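Local atomic coordinates of extracellular solute-binding protein, family 1 (Bifidobacterium longum subsp. infantis, PDB entry 6FTH), a protein that probably captures human milk oligosaccharides outside the cell and delivers them to an ABC transporter for uptake. Residues L216-G221 / V316-V322; G152-N158 / G293-S299; I255-H259 / M482-D488. All blocks are in the same frame, centred on the assembly; numbering follows the deposited sequence.

Contact 1 of 3, residues L216-G221 / V316-V322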
ATOM      1  N   LEU A 216      -2.611  10.728 -11.555  1.00 10.61           N
ATOM      2  CA  LEU A 216      -3.299  11.280 -12.726  1.00 10.13           C
ATOM      3  C   LEU A 216      -3.121  10.424 -13.980  1.00 10.73           C
ATOM      4  O   LEU A 216      -3.827  10.651 -14.969  1.00 11.95           O
ATOM      5  CB  LEU A 216      -2.890  12.738 -13.000  1.00 12.65           C
ATOM      6  CG  LEU A 216      -3.486  13.769 -12.040  1.00 16.21           C
ATOM      7  CD1 LEU A 216      -3.195  15.159 -12.589  1.00 16.83           C
ATOM      8  CD2 LEU A 216      -4.973  13.607 -11.837  1.00 15.15           C
ATOM      9  N   LEU A 217      -2.222   9.433 -13.963  1.00 11.78           N
ATOM     10  CA  LEU A 217      -2.186   8.498 -15.089  1.00 11.08           C
ATOM     11  C   LEU A 217      -3.526   7.806 -15.274  1.00 11.12           C
ATOM     12  O   LEU A 217      -3.903   7.466 -16.401  1.00 10.82           O
ATOM     13  CB  LEU A 217      -1.105   7.437 -14.880  1.00  9.89           C
ATOM     14  CG  LEU A 217       0.328   7.898 -15.136  1.00 12.41           C
ATOM     15  CD1 LEU A 217       1.354   6.966 -14.503  1.00 14.87           C
ATOM     16  CD2 LEU A 217       0.561   8.012 -16.647  1.00 12.97           C
ATOM     17  N   ASN A 218      -4.287   7.624 -14.191  1.00 10.02           N
ATOM     18  CA  ASN A 218      -5.598   6.991 -14.320  1.00  8.62           C
ATOM     19  C   ASN A 218      -6.541   7.821 -15.196  1.00 10.13           C
ATOM     20  O   ASN A 218      -7.419   7.258 -15.878  1.00  9.44           O
ATOM     21  CB  ASN A 218      -6.188   6.776 -12.922  1.00  9.54           C
ATOM     22  CG  ASN A 218      -5.438   5.706 -12.140  1.00  9.65           C
ATOM     23  OD1 ASN A 218      -5.485   4.500 -12.462  1.00  9.41           O
ATOM     24  ND2 ASN A 218      -4.726   6.132 -11.101  1.00 10.82           N
ATOM     25  N   SER A 219      -6.362   9.145 -15.198  1.00  9.98           N
ATOM     26  CA  SER A 219      -7.124  10.043 -16.066  1.00 11.55           C
ATOM     27  C   SER A 219      -6.950   9.688 -17.522  1.00 11.56           C
ATOM     28  O   SER A 219      -7.830   9.999 -18.335  1.00 12.82           O
ATOM     29  CB  SER A 219      -6.637  11.490 -15.931  1.00 10.78           C
ATOM     30  OG  SER A 219      -6.818  11.964 -14.623  1.00 14.84           O
ATOM     31  N   THR A 220      -5.803   9.118 -17.874  1.00 10.38           N
ATOM     32  CA  THR A 220      -5.453   8.844 -19.265  1.00 10.04           C
ATOM     33  C   THR A 220      -5.849   7.453 -19.708  1.00 13.68           C
ATOM     34  O   THR A 220      -5.660   7.125 -20.894  1.00 13.31           O
ATOM     35  CB  THR A 220      -3.943   9.024 -19.503  1.00 11.17           C
ATOM     36  OG1 THR A 220      -3.196   7.926 -18.953  1.00 12.45           O
ATOM     37  CG2 THR A 220      -3.432  10.322 -18.914  1.00 13.50           C
ATOM     38  N   GLY A 221      -6.386   6.640 -18.814  1.00 11.83           N
ATOM     39  CA  GLY A 221      -6.767   5.288 -19.137  1.00 11.73           C
ATOM     40  C   GLY A 221      -5.736   4.234 -18.808  1.00 11.75           C
ATOM     41  O   GLY A 221      -5.914   3.078 -19.209  1.00 15.77           O
ATOM     42  N   VAL A 316     -11.503  10.430 -10.542  1.00  9.93           N
ATOM     43  CA  VAL A 316     -10.463  11.283 -11.128  1.00 10.08           C
ATOM     44  C   VAL A 316     -11.006  11.955 -12.386  1.00 11.20           C
ATOM     45  O   VAL A 316     -11.710  11.310 -13.172  1.00 11.19           O
ATOM     46  CB  VAL A 316      -9.198  10.475 -11.431  1.00 10.48           C
ATOM     47  CG1 VAL A 316      -9.365   9.538 -12.659  1.00 11.49           C
ATOM     48  CG2 VAL A 316      -7.981  11.412 -11.620  1.00 11.76           C
ATOM     49  N   PRO A 317     -10.731  13.236 -12.618  1.00 11.63           N
ATOM     50  CA  PRO A 317     -11.135  13.855 -13.888  1.00 12.46           C
ATOM     51  C   PRO A 317     -10.449  13.211 -15.087  1.00 11.78           C
ATOM     52  O   PRO A 317      -9.281  12.803 -15.018  1.00 14.75           O
ATOM     53  CB  PRO A 317     -10.709  15.321 -13.713  1.00 13.97           C
ATOM     54  CG  PRO A 317     -10.785  15.535 -12.212  1.00 12.39           C
ATOM     55  CD  PRO A 317     -10.211  14.234 -11.658  1.00 12.09           C
ATOM     56  N   SER A 318     -11.189  13.141 -16.210  1.00 12.25           N
ATOM     57  CA  SER A 318     -10.693  12.537 -17.440  1.00 12.61           C
ATOM     58  C   SER A 318      -9.723  13.470 -18.159  1.00 12.87           C
ATOM     59  O   SER A 318      -9.948  14.677 -18.245  1.00 13.27           O
ATOM     60  CB  SER A 318     -11.859  12.230 -18.386  1.00 12.17           C
ATOM     61  OG  SER A 318     -12.827  11.383 -17.807  1.00 13.50           O
ATOM     62  N   ALA A 319      -8.670  12.892 -18.721  1.00 11.49           N
ATOM     63  CA  ALA A 319      -7.756  13.636 -19.565  1.00 12.74           C
ATOM     64  C   ALA A 319      -8.397  13.862 -20.934  1.00 14.68           C
ATOM     65  O   ALA A 319      -9.278  13.107 -21.351  1.00 13.86           O
ATOM     66  CB  ALA A 319      -6.481  12.832 -19.742  1.00 13.98           C
ATOM     67  N   PRO A 320      -7.949  14.871 -21.669  1.00 13.76           N
ATOM     68  CA  PRO A 320      -8.469  15.090 -23.025  1.00 15.24           C
ATOM     69  C   PRO A 320      -8.354  13.835 -23.885  1.00 14.08           C
ATOM     70  O   PRO A 320      -7.319  13.161 -23.904  1.00 16.54           O
ATOM     71  CB  PRO A 320      -7.574  16.215 -23.563  1.00 19.31           C
ATOM     72  CG  PRO A 320      -6.956  16.846 -22.383  1.00 23.25           C
ATOM     73  CD  PRO A 320      -6.894  15.825 -21.297  1.00 18.32           C
ATOM     74  N   GLY A 321      -9.432  13.507 -24.586  1.00 14.49           N
ATOM     75  CA  GLY A 321      -9.464  12.369 -25.467  1.00 15.51           C
ATOM     76  C   GLY A 321      -9.959  11.090 -24.831  1.00 15.65           C
ATOM     77  O   GLY A 321     -10.212  10.128 -25.547  1.00 17.28           O
ATOM     78  N   VAL A 322     -10.114  11.062 -23.511  1.00 13.10           N
ATOM     79  CA  VAL A 322     -10.435   9.854 -22.765  1.00 13.81           C
ATOM     80  C   VAL A 322     -11.877   9.960 -22.278  1.00 13.50           C
ATOM     81  O   VAL A 322     -12.212  10.862 -21.501  1.00 13.89           O
ATOM     82  CB  VAL A 322      -9.453   9.662 -21.594  1.00 13.01           C
ATOM     83  CG1 VAL A 322      -9.731   8.350 -20.877  1.00 14.65           C
ATOM     84  CG2 VAL A 322      -8.005   9.717 -22.107  1.00 15.49           C
TER
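Ser-219 does most of the joining between these two irregular segments. Its m rotamer directs the hydroxyl to the 316-322 backbone, where Ser-219 OG donates a hydrogen bond to Pro-317 O (2.6 Å); its own carbonyl O accepts one from Ala-319 N (3.0 Å). A small hydroxylated residue suits this spot, since the CA atoms of Ser-219 and Ser-318 lie 4.6 Å apart. Ser-219 OG is also bonded to Trp-173 NE1. The contact ties together two loops of one lobe of a periplasmic-binding-protein-like fold: 216-221, in which residues 217-219 have helical backbone angles, and 316-322, extended and proline-rich until a type II beta turn from Ala-319 to Val-322. Val-316, in the p rotamer, brings CG2 to 3.7 Å from Leu-216 CD2, while its CG1 lies 4.2 Å from Asn-218 CB. The CA-CB bond of Thr-220 points away, and its p rotamer lets OG1 donate to Leu-217 O (2.7 Å). Thr-220 CG2 lies 4.0 Å from Ala-319 CB, whose small methyl also packs against Trp-173.

Contact 2 of 3, residues G152-N158 / G293-S299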
ATOM      1  N   GLY A 152      -5.682   1.924  -1.584  1.00 10.13           N
ATOM      2  CA  GLY A 152      -5.250   2.927  -0.631  1.00 10.84           C
ATOM      3  C   GLY A 152      -5.152   4.327  -1.184  1.00 11.67           C
ATOM      4  O   GLY A 152      -4.888   5.282  -0.436  1.00 13.77           O
ATOM      5  N   GLN A 153      -5.365   4.484  -2.493  1.00 10.70           N
ATOM      6  CA  GLN A 153      -5.131   5.730  -3.200  1.00 10.55           C
ATOM      7  C   GLN A 153      -6.460   6.431  -3.478  1.00  9.97           C
ATOM      8  O   GLN A 153      -7.404   5.799  -3.963  1.00 10.67           O
ATOM      9  CB  GLN A 153      -4.461   5.417  -4.539  1.00 11.52           C
ATOM     10  CG  GLN A 153      -3.314   4.453  -4.451  1.00 12.67           C
ATOM     11  CD  GLN A 153      -2.238   4.913  -3.507  1.00 13.03           C
ATOM     12  OE1 GLN A 153      -1.906   6.098  -3.455  1.00 13.34           O
ATOM     13  NE2 GLN A 153      -1.668   3.972  -2.769  1.00 14.22           N
ATOM     14  N   HIS A 154      -6.535   7.737  -3.178  1.00 11.35           N
ATOM     15  CA  HIS A 154      -7.750   8.517  -3.395  1.00  9.65           C
ATOM     16  C   HIS A 154      -7.402   9.956  -3.735  1.00 11.41           C
ATOM     17  O   HIS A 154      -6.324  10.444  -3.399  1.00 11.17           O
ATOM     18  CB  HIS A 154      -8.667   8.523  -2.156  1.00 12.66           C
ATOM     19  CG  HIS A 154      -8.796   7.179  -1.568  1.00 10.23           C
ATOM     20  ND1 HIS A 154      -7.851   6.656  -0.716  1.00 11.45           N
ATOM     21  CD2 HIS A 154      -9.678   6.179  -1.813  1.00 13.25           C
ATOM     22  CE1 HIS A 154      -8.164   5.409  -0.426  1.00 14.00           C
ATOM     23  NE2 HIS A 154      -9.259   5.091  -1.088  1.00 13.04           N
ATOM     24  N   MET A 155      -8.343  10.641  -4.392  1.00  9.97           N
ATOM     25  CA  MET A 155      -8.227  12.054  -4.720  1.00 12.07           C
ATOM     26  C   MET A 155      -9.335  12.781  -3.973  1.00 11.93           C
ATOM     27  O   MET A 155     -10.515  12.488  -4.175  1.00 12.62           O
ATOM     28  CB  MET A 155      -8.385  12.253  -6.229  1.00 14.03           C
ATOM     29  CG  MET A 155      -8.222  13.679  -6.692  1.00 14.03           C
ATOM     30  SD  MET A 155      -8.383  13.754  -8.488  1.00 14.10           S
ATOM     31  CE  MET A 155      -7.975  15.475  -8.822  1.00 18.07           C
ATOM     32  N   PHE A 156      -8.957  13.726  -3.118  1.00 11.31           N
ATOM     33  CA  PHE A 156      -9.905  14.486  -2.311  1.00 11.03           C
ATOM     34  C   PHE A 156     -10.056  15.908  -2.835  1.00 12.33           C
ATOM     35  O   PHE A 156      -9.105  16.512  -3.345  1.00 13.00           O
ATOM     36  CB  PHE A 156      -9.440  14.533  -0.854  1.00 12.35           C
ATOM     37  CG  PHE A 156      -9.305  13.177  -0.224  1.00 10.47           C
ATOM     38  CD1 PHE A 156     -10.384  12.320  -0.175  1.00 12.72           C
ATOM     39  CD2 PHE A 156      -8.095  12.750   0.299  1.00 14.55           C
ATOM     40  CE1 PHE A 156     -10.268  11.052   0.410  1.00 12.82           C
ATOM     41  CE2 PHE A 156      -7.972  11.491   0.877  1.00 13.89           C
ATOM     42  CZ  PHE A 156      -9.059  10.634   0.912  1.00 12.30           C
ATOM     43  N   ILE A 157     -11.260  16.459  -2.675  1.00 11.58           N
ATOM     44  CA  ILE A 157     -11.509  17.863  -2.984  1.00 11.18           C
ATOM     45  C   ILE A 157     -12.318  18.489  -1.856  1.00 14.89           C
ATOM     46  O   ILE A 157     -13.103  17.814  -1.180  1.00 14.20           O
ATOM     47  CB  ILE A 157     -12.192  18.038  -4.349  1.00 12.60           C
ATOM     48  CG1 ILE A 157     -12.144  19.491  -4.832  1.00 13.17           C
ATOM     49  CG2 ILE A 157     -13.603  17.534  -4.331  1.00 13.71           C
ATOM     50  CD1 ILE A 157     -12.291  19.574  -6.322  1.00 12.55           C
ATOM     51  N   ASN A 158     -12.104  19.790  -1.651  1.00 12.21           N
ATOM     52  CA  ASN A 158     -12.847  20.563  -0.655  1.00 13.95           C
ATOM     53  C   ASN A 158     -14.205  20.899  -1.254  1.00 12.59           C
ATOM     54  O   ASN A 158     -14.344  21.833  -2.052  1.00 14.34           O
ATOM     55  CB  ASN A 158     -12.085  21.807  -0.217  1.00 12.88           C
ATOM     56  CG  ASN A 158     -12.736  22.433   0.983  1.00 13.43           C
ATOM     57  OD1 ASN A 158     -13.968  22.543   1.014  1.00 16.16           O
ATOM     58  ND2 ASN A 158     -11.953  22.739   1.994  1.00 14.18           N
ATOM     59  N   GLY A 293      -7.110  22.700  -1.610  1.00 13.05           N
ATOM     60  CA  GLY A 293      -8.302  22.404  -2.372  1.00 14.29           C
ATOM     61  C   GLY A 293      -8.395  20.942  -2.795  1.00 14.36           C
ATOM     62  O   GLY A 293      -9.452  20.317  -2.633  1.00 12.82           O
ATOM     63  N   VAL A 294      -7.283  20.398  -3.298  1.00 12.97           N
ATOM     64  CA  VAL A 294      -7.232  19.055  -3.879  1.00 13.04           C
ATOM     65  C   VAL A 294      -5.941  18.377  -3.426  1.00 11.94           C
ATOM     66  O   VAL A 294      -4.868  18.983  -3.467  1.00 12.89           O
ATOM     67  CB  VAL A 294      -7.296  19.120  -5.423  1.00 12.47           C
ATOM     68  CG1 VAL A 294      -7.020  17.726  -6.032  1.00 14.51           C
ATOM     69  CG2 VAL A 294      -8.638  19.666  -5.898  1.00 13.09           C
ATOM     70  N   SER A 295      -6.036  17.119  -3.010  1.00 12.06           N
ATOM     71  CA  SER A 295      -4.846  16.355  -2.655  1.00 11.07           C
ATOM     72  C   SER A 295      -5.146  14.869  -2.800  1.00 12.58           C
ATOM     73  O   SER A 295      -6.301  14.457  -2.920  1.00 14.36           O
ATOM     74  CB  SER A 295      -4.335  16.682  -1.249  1.00 15.83           C
ATOM     75  OG  SER A 295      -5.244  16.226  -0.280  1.00 16.22           O
ATOM     76  N   PHE A 296      -4.087  14.066  -2.797  1.00 11.27           N
ATOM     77  CA  PHE A 296      -4.224  12.614  -2.817  1.00 12.11           C
ATOM     78  C   PHE A 296      -3.939  12.049  -1.439  1.00 12.37           C
ATOM     79  O   PHE A 296      -3.053  12.540  -0.729  1.00 13.58           O
ATOM     80  CB  PHE A 296      -3.273  11.993  -3.847  1.00 11.10           C
ATOM     81  CG  PHE A 296      -3.528  12.429  -5.257  1.00 11.80           C
ATOM     82  CD1 PHE A 296      -4.617  11.955  -5.960  1.00 13.51           C
ATOM     83  CD2 PHE A 296      -2.664  13.301  -5.895  1.00 12.10           C
ATOM     84  CE1 PHE A 296      -4.836  12.363  -7.272  1.00 14.49           C
ATOM     85  CE2 PHE A 296      -2.871  13.711  -7.191  1.00 11.42           C
ATOM     86  CZ  PHE A 296      -3.938  13.236  -7.893  1.00 10.49           C
ATOM     87  N   GLY A 297      -4.673  11.012  -1.053  1.00 11.95           N
ATOM     88  CA  GLY A 297      -4.447  10.445   0.259  1.00 10.62           C
ATOM     89  C   GLY A 297      -5.229   9.175   0.497  1.00 13.40           C
ATOM     90  O   GLY A 297      -5.811   8.589  -0.422  1.00 13.15           O
ATOM     91  N   TRP A 298      -5.239   8.760   1.770  1.00 13.56           N
ATOM     92  CA  TRP A 298      -5.805   7.499   2.252  1.00 12.91           C
ATOM     93  C   TRP A 298      -7.259   7.641   2.671  1.00 13.25           C
ATOM     94  O   TRP A 298      -8.108   6.851   2.246  1.00 13.73           O
ATOM     95  CB  TRP A 298      -4.972   7.049   3.464  1.00 13.44           C
ATOM     96  CG  TRP A 298      -5.482   5.878   4.235  1.00 13.67           C
ATOM     97  CD1 TRP A 298      -6.219   5.918   5.390  1.00 15.71           C
ATOM     98  CD2 TRP A 298      -5.269   4.500   3.946  1.00 13.93           C
ATOM     99  NE1 TRP A 298      -6.486   4.638   5.830  1.00 14.88           N
ATOM    100  CE2 TRP A 298      -5.913   3.750   4.955  1.00 13.67           C
ATOM    101  CE3 TRP A 298      -4.601   3.820   2.927  1.00 16.13           C
ATOM    102  CZ2 TRP A 298      -5.880   2.361   4.995  1.00 14.23           C
ATOM    103  CZ3 TRP A 298      -4.583   2.427   2.968  1.00 14.97           C
ATOM    104  CH2 TRP A 298      -5.223   1.723   3.982  1.00 15.77           C
ATOM    105  N   SER A 299      -7.564   8.636   3.510  1.00 13.49           N
ATOM    106  CA  SER A 299      -8.930   8.902   3.963  1.00 13.26           C
ATOM    107  C   SER A 299      -9.019  10.372   4.353  1.00 12.71           C
ATOM    108  O   SER A 299      -8.001  11.005   4.639  1.00 14.55           O
ATOM    109  CB  SER A 299      -9.313   8.027   5.158  1.00 16.44           C
ATOM    110  OG  SER A 299      -8.619   8.468   6.304  1.00 16.09           O
TER
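This is an antiparallel pairing of two neighbouring strands, 154-158 and 292-297, at the centre of a four-stranded mixed sheet whose outer members are 197-199 and 311-313, within one lobe of the two-lobed solute-binding-protein fold. The short segments run at 148° to each other, their axes approaching to 4.6 Å. Phe-156 and Ser-295 form a hydrogen-bonded pair, with Phe-156 N to Ser-295 O at 2.8 Å and Ser-295 N to Phe-156 O at 3.1 Å; Asn-158 N bonds to Gly-293 O (2.9 Å) and Gly-297 N to His-154 O (2.9 Å). On the face bearing Met-155, Ile-157, Val-294 and Phe-296, flexible and branched apolar chains interlock: Met-155 CE touches Val-294 CG1 at 3.7 Å, Ile-157 CG1 meets Val-294 CG2 at 3.7 Å, and Met-155 SD makes an oblique Met-aromatic contact, 5.1 Å from the Phe-296 ring centroid. Helix 173-185 covers this face, helices 300-304 and 423-432 the other. Across the sheet, the Phe-156 ring packs close to Gly-297, CE2 of Phe-156 being 3.6 Å from Gly-297 C; a CB there would stand 3.2 Å from CE2, so glycine makes room for the ring. His-154 ND1 donates to Gly-297 O (2.8 Å), and its NE2 bonds to Asn-432 of helix 423-432. Since ND1 is the donor here, the imidazole carries a proton on that nitrogen, and a single side chain links the Gly-297 backbone to helix 423-432.

Contact 3 of 3, residues I255-H259 / M482-D488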
ATOM      1  N   ILE A 255       2.713  15.040 -17.200  1.00 14.13           N
ATOM      2  CA  ILE A 255       3.771  15.980 -16.841  1.00 13.26           C
ATOM      3  C   ILE A 255       3.466  17.377 -17.380  1.00 13.64           C
ATOM      4  O   ILE A 255       3.618  18.384 -16.665  1.00 13.42           O
ATOM      5  CB  ILE A 255       5.130  15.447 -17.328  1.00 12.41           C
ATOM      6  CG1 ILE A 255       5.556  14.241 -16.485  1.00 14.30           C
ATOM      7  CG2 ILE A 255       6.171  16.561 -17.231  1.00 14.97           C
ATOM      8  CD1 ILE A 255       6.725  13.459 -17.036  1.00 15.70           C
ATOM      9  N   LYS A 256       3.012  17.471 -18.629  1.00 14.10           N
ATOM     10  CA  LYS A 256       2.721  18.778 -19.208  1.00 14.49           C
ATOM     11  C   LYS A 256       1.566  19.455 -18.473  1.00 15.87           C
ATOM     12  O   LYS A 256       1.592  20.673 -18.262  1.00 15.21           O
ATOM     13  CB  LYS A 256       2.425  18.637 -20.695  1.00 15.90           C
ATOM     14  CG  LYS A 256       3.677  18.330 -21.516  1.00 17.20           C
ATOM     15  CD  LYS A 256       3.369  18.291 -23.009  1.00 19.47           C
ATOM     16  CE  LYS A 256       3.350  19.684 -23.613  1.00 25.80           C
ATOM     17  NZ  LYS A 256       3.292  19.629 -25.099  1.00 39.23           N
ATOM     18  N   TYR A 257       0.552  18.679 -18.075  1.00 13.74           N
ATOM     19  CA  TYR A 257      -0.571  19.242 -17.327  1.00 14.33           C
ATOM     20  C   TYR A 257      -0.097  19.789 -15.998  1.00 13.90           C
ATOM     21  O   TYR A 257      -0.444  20.921 -15.624  1.00 14.99           O
ATOM     22  CB  TYR A 257      -1.662  18.181 -17.142  1.00 13.35           C
ATOM     23  CG  TYR A 257      -2.907  18.653 -16.417  1.00 11.23           C
ATOM     24  CD1 TYR A 257      -3.751  19.592 -16.986  1.00 13.98           C
ATOM     25  CD2 TYR A 257      -3.249  18.125 -15.195  1.00 15.48           C
ATOM     26  CE1 TYR A 257      -4.890  20.012 -16.330  1.00 13.65           C
ATOM     27  CE2 TYR A 257      -4.387  18.530 -14.542  1.00 14.08           C
ATOM     28  CZ  TYR A 257      -5.206  19.453 -15.122  1.00 15.43           C
ATOM     29  OH  TYR A 257      -6.343  19.856 -14.458  1.00 15.62           O
ATOM     30  N   TYR A 258       0.699  18.997 -15.266  1.00 13.98           N
ATOM     31  CA  TYR A 258       1.241  19.483 -13.995  1.00 13.51           C
ATOM     32  C   TYR A 258       2.085  20.725 -14.204  1.00 15.58           C
ATOM     33  O   TYR A 258       2.034  21.655 -13.392  1.00 14.94           O
ATOM     34  CB  TYR A 258       2.050  18.419 -13.273  1.00 14.03           C
ATOM     35  CG  TYR A 258       1.199  17.494 -12.413  1.00 14.40           C
ATOM     36  CD1 TYR A 258       0.336  18.004 -11.440  1.00 13.48           C
ATOM     37  CD2 TYR A 258       1.245  16.114 -12.579  1.00 12.66           C
ATOM     38  CE1 TYR A 258      -0.431  17.155 -10.643  1.00 15.39           C
ATOM     39  CE2 TYR A 258       0.480  15.275 -11.797  1.00 10.74           C
ATOM     40  CZ  TYR A 258      -0.359  15.792 -10.834  1.00 13.25           C
ATOM     41  OH  TYR A 258      -1.102  14.965 -10.041  1.00 13.07           O
ATOM     42  N   HIS A 259       2.867  20.775 -15.283  1.00 13.15           N
ATOM     43  CA  HIS A 259       3.675  21.982 -15.475  1.00 14.11           C
ATOM     44  C   HIS A 259       2.790  23.199 -15.723  1.00 15.82           C
ATOM     45  O   HIS A 259       3.085  24.295 -15.233  1.00 17.89           O
ATOM     46  CB  HIS A 259       4.688  21.820 -16.600  1.00 17.09           C
ATOM     47  CG  HIS A 259       5.487  23.062 -16.836  1.00 19.08           C
ATOM     48  ND1 HIS A 259       6.253  23.638 -15.848  1.00 19.97           N
ATOM     49  CD2 HIS A 259       5.580  23.876 -17.912  1.00 18.53           C
ATOM     50  CE1 HIS A 259       6.811  24.743 -16.319  1.00 21.28           C
ATOM     51  NE2 HIS A 259       6.415  24.909 -17.566  1.00 19.89           N
ATOM     52  N   MET A 482       8.224  19.019 -14.701  1.00 15.54           N
ATOM     53  CA  MET A 482       7.024  19.514 -14.038  1.00 15.11           C
ATOM     54  C   MET A 482       7.219  20.949 -13.554  1.00 16.23           C
ATOM     55  O   MET A 482       6.323  21.796 -13.707  1.00 15.69           O
ATOM     56  CB  MET A 482       6.677  18.587 -12.869  1.00 15.77           C
ATOM     57  CG  MET A 482       6.021  17.253 -13.306  1.00 15.01           C
ATOM     58  SD  MET A 482       5.861  16.067 -11.968  1.00 15.66           S
ATOM     59  CE  MET A 482       4.648  16.913 -10.910  1.00 12.81           C
ATOM     60  N   SER A 483       8.387  21.240 -12.986  1.00 18.18           N
ATOM     61  CA  SER A 483       8.638  22.557 -12.404  1.00 19.45           C
ATOM     62  C   SER A 483       9.002  23.585 -13.463  1.00 22.81           C
ATOM     63  O   SER A 483       8.505  24.719 -13.426  1.00 23.37           O
ATOM     64  CB  SER A 483       9.757  22.459 -11.383  1.00 20.32           C
ATOM     65  OG  SER A 483       9.337  21.735 -10.240  1.00 23.15           O
ATOM     66  N   LYS A 484       9.875  23.222 -14.407  1.00 22.91           N
ATOM     67  CA  LYS A 484      10.496  24.211 -15.277  1.00 22.90           C
ATOM     68  C   LYS A 484      10.153  24.067 -16.754  1.00 27.28           C
ATOM     69  O   LYS A 484      10.566  24.919 -17.551  1.00 27.53           O
ATOM     70  CB  LYS A 484      12.022  24.180 -15.101  1.00 25.75           C
ATOM     71  CG  LYS A 484      12.492  24.449 -13.686  1.00 29.97           C
ATOM     72  CD  LYS A 484      13.946  24.024 -13.508  1.00 40.90           C
ATOM     73  CE  LYS A 484      14.450  24.266 -12.091  1.00 52.39           C
ATOM     74  NZ  LYS A 484      14.480  25.715 -11.736  1.00 60.01           N
ATOM     75  N   GLY A 485       9.425  23.025 -17.153  1.00 21.39           N
ATOM     76  CA  GLY A 485       9.159  22.798 -18.558  1.00 20.53           C
ATOM     77  C   GLY A 485      10.306  22.071 -19.248  1.00 18.66           C
ATOM     78  O   GLY A 485      11.253  21.591 -18.619  1.00 20.44           O
ATOM     79  N   GLY A 486      10.193  21.986 -20.574  1.00 20.11           N
ATOM     80  CA  GLY A 486      11.246  21.448 -21.415  1.00 22.71           C
ATOM     81  C   GLY A 486      10.981  20.068 -21.977  1.00 23.87           C
ATOM     82  O   GLY A 486      11.807  19.569 -22.754  1.00 23.60           O
ATOM     83  N   ILE A 487       9.856  19.440 -21.636  1.00 21.57           N
ATOM     84  CA  ILE A 487       9.680  18.018 -21.937  1.00 18.45           C
ATOM     85  C   ILE A 487       9.675  17.760 -23.445  1.00 23.38           C
ATOM     86  O   ILE A 487      10.254  16.772 -23.917  1.00 22.10           O
ATOM     87  CB  ILE A 487       8.442  17.431 -21.227  1.00 20.70           C
ATOM     88  CG1 ILE A 487       8.402  15.914 -21.402  1.00 19.57           C
ATOM     89  CG2 ILE A 487       7.143  18.024 -21.761  1.00 19.23           C
ATOM     90  CD1 ILE A 487       7.409  15.227 -20.455  1.00 16.11           C
ATOM     91  N   ASP A 488       9.034  18.630 -24.229  1.00 23.35           N
ATOM     92  CA  ASP A 488       8.835  18.311 -25.637  1.00 26.41           C
ATOM     93  C   ASP A 488      10.169  18.136 -26.356  1.00 26.00           C
ATOM     94  O   ASP A 488      10.332  17.209 -27.157  1.00 27.33           O
ATOM     95  CB  ASP A 488       7.993  19.383 -26.324  1.00 32.63           C
ATOM     96  CG  ASP A 488       6.487  19.246 -26.041  1.00 35.26           C
ATOM     97  OD1 ASP A 488       5.997  18.133 -25.756  1.00 34.00           O
ATOM     98  OD2 ASP A 488       5.786  20.273 -26.139  1.00 39.16           O
TER
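The CA of a glycine sits over the face of a histidine ring: Gly-485 CA is 3.7 Å from the centroid of His-259, only 13° off the ring normal, a CH-pi contact. A CB on Gly-485 would come within 3.1 Å of His-259 NE2, and its backbone angles would also jam one against the carbonyl O of Lys-484. The same imidazole donates from ND1 to Met-482 O (2.8 Å), using a carbonyl near the C-terminal end of helix 457-484. Here helix 249-263 packs against the sharp bend between helices 457-484 and 487-500, in which Gly-485 is the first residue past one helix and Gly-486 the N-cap of the next. Deeper in, long flexible Met-482 reaches between apolar neighbours, its CG 4.0 Å from Ile-255 CG2 and its CE 3.8 Å from Tyr-258 CG. Ile-487 CD1 lies 3.7 Å from Ile-255 CG2, extending this cluster beyond the bend. Nearer solvent, Lys-256 lays CG 3.5 Å from Ile-487 CG2 and carries NZ to a salt bridge with Asp-488 OD2 at 2.8 Å.

The three contacts lie within one region of the protein and meet through side chains. Centre to centre, contact 1 is about 16 Å from contact 2 and about 17 Å from contact 3, while contacts 2 and 3 are about 22 Å apart. Contact 1 touches both of the others: Met-155 SD of contact 2 is 3.7 Å from Pro-317 CD, and Leu-216 CD1 is 3.3 Å from Tyr-258 OH of contact 3. Contacts 2 and 3 also meet directly, Tyr-258 OH lying 3.6 Å from Phe-296 CE2, so close packing runs from the sheet to helix 249-263 around a hydroxyl itself hydrogen-bonded to Pro-213 O. The segments alternate along the sequence in every pair of contacts, interweaving distant parts of the chain.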